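Local atomic coordinates of protein HRI1 (Saccharomyces cerevisiae, PDB entry 3RBY), a protein that is of unknown function and non-essential in yeast, has a fold rich in beta-strands, interacts with HRR25 and may interact with SEC72. Residues K41-G44 with D45-S48. Numbering follows the deposited sequence.
Sequences KPSG and DELS
S43 and E46 close a tight turn in which the glutamate reaches back to the backbone at the start. OE2 of E46 accepts the N-H of S43 at 2.9 Å in a nearly straight bond (160°), on the anti side of the carboxylate and tilted from its plane. CG of E46 lies between its own backbone N and carbonyl carbon (chi1 63°), which folds the chain over S43, with CG 3.1 Å from S43 N. Two weak bonds complete the turn: E46 N to S43 O at 3.0 Å, and D45 N to S43 OG at 3.4 Å. The first, with the helical torsions of G44 and D45, makes S43-E46 a beta-turn of type I/III character; the Ser-x-x-Glu order and the glutamate-to-backbone bond recall one half of a capping box, though no regular helix follows. Packing is close here too: L47 CG sits 3.2 Å from S43 O, and P42 CB lies 3.7 Å from E46 CG. The rest is looser: on one flank P42 CG meets L47 CD2 at 4.0 Å, the two side chains crossing at about a right angle; at the bend of the turn D45 is exposed, and of its side chain CB comes near S43 OG, 3.7 Å away. E46 OE2 also forms a salt bridge with R20, which bonds weakly to K41 O; an alanine at E46 would probably leave both the S43 N-H and the R20 guanidinium without this carboxylate and let the turn flex. K41 packs on N147 of the second subunit. This surface loop joins neighbouring antiparallel strands 33-38 and 51-57 of the larger sheet. Beyond the turn, S48 O takes a hydrogen bond from Y211 at the end of strand 205-211 of the smaller sheet.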
loop_
_atom_site.group_PDB
_atom_site.type_symbol
_atom_site.label_atom_id
_atom_site.label_comp_id
_atom_site.label_asym_id
_atom_site.label_seq_id
_atom_site.Cartn_x
_atom_site.Cartn_y
_atom_site.Cartn_z
ATOM N N LYS A 41 -12.679 -1.380 12.246
ATOM C CA LYS A 41 -13.807 -2.103 12.819
ATOM C C LYS A 41 -13.653 -2.262 14.338
ATOM O O LYS A 41 -13.298 -3.338 14.839
ATOM C CB LYS A 41 -13.973 -3.458 12.133
ATOM C CG LYS A 41 -14.377 -3.352 10.664
ATOM C CD LYS A 41 -14.623 -4.730 10.055
ATOM C CE LYS A 41 -14.017 -4.820 8.652
ATOM N NZ LYS A 41 -13.986 -6.222 8.123
ATOM N N PRO A 42 -13.920 -1.182 15.064
ATOM C CA PRO A 42 -13.800 -1.190 16.524
ATOM C C PRO A 42 -14.890 -2.029 17.180
ATOM O O PRO A 42 -16.033 -2.023 16.725
ATOM C CB PRO A 42 -13.981 0.283 16.892
ATOM C CG PRO A 42 -14.827 0.834 15.803
ATOM C CD PRO A 42 -14.410 0.111 14.556
ATOM N N SER A 43 -14.532 -2.741 18.243
ATOM C CA SER A 43 -15.494 -3.548 18.981
ATOM C C SER A 43 -16.280 -2.673 19.950
ATOM O O SER A 43 -15.968 -1.497 20.128
ATOM C CB SER A 43 -14.781 -4.665 19.742
ATOM O OG SER A 43 -14.135 -4.162 20.899
ATOM N N GLY A 44 -17.298 -3.253 20.575
ATOM C CA GLY A 44 -18.108 -2.526 21.534
ATOM C C GLY A 44 -17.273 -1.947 22.659
ATOM O O GLY A 44 -17.547 -0.853 23.150
ATOM N N ASP A 45 -16.247 -2.686 23.065
ATOM C CA ASP A 45 -15.370 -2.256 24.147
ATOM C C ASP A 45 -14.589 -1.015 23.713
ATOM O O ASP A 45 -14.345 -0.098 24.505
ATOM C CB ASP A 45 -14.380 -3.362 24.521
ATOM C CG ASP A 45 -14.966 -4.371 25.506
ATOM O OD1 ASP A 45 -14.462 -5.520 25.552
ATOM O OD2 ASP A 45 -15.929 -4.017 26.231
ATOM N N GLU A 46 -14.202 -0.976 22.445
ATOM C CA GLU A 46 -13.330 0.097 22.011
ATOM C C GLU A 46 -14.048 1.252 21.308
ATOM O O GLU A 46 -13.407 2.180 20.831
ATOM C CB GLU A 46 -12.110 -0.442 21.225
ATOM C CG GLU A 46 -12.425 -1.145 19.935
ATOM C CD GLU A 46 -11.414 -2.252 19.560
ATOM O OE1 GLU A 46 -10.441 -2.540 20.305
ATOM O OE2 GLU A 46 -11.612 -2.852 18.487
ATOM N N LEU A 47 -15.381 1.219 21.297
ATOM C CA LEU A 47 -16.175 2.291 20.680
ATOM C C LEU A 47 -16.029 3.606 21.416
ATOM O O LEU A 47 -16.163 4.674 20.814
ATOM C CB LEU A 47 -17.661 1.914 20.614
ATOM C CG LEU A 47 -18.074 0.902 19.546
ATOM C CD1 LEU A 47 -19.470 0.346 19.831
ATOM C CD2 LEU A 47 -17.991 1.536 18.153
ATOM N N SER A 48 -15.768 3.533 22.718
ATOM C CA SER A 48 -15.616 4.755 23.510
ATOM C C SER A 48 -14.341 5.514 23.119
ATOM O O SER A 48 -14.332 6.749 23.108
ATOM C CB SER A 48 -15.645 4.456 25.015
ATOM O OG SER A 48 -14.461 3.799 25.441
#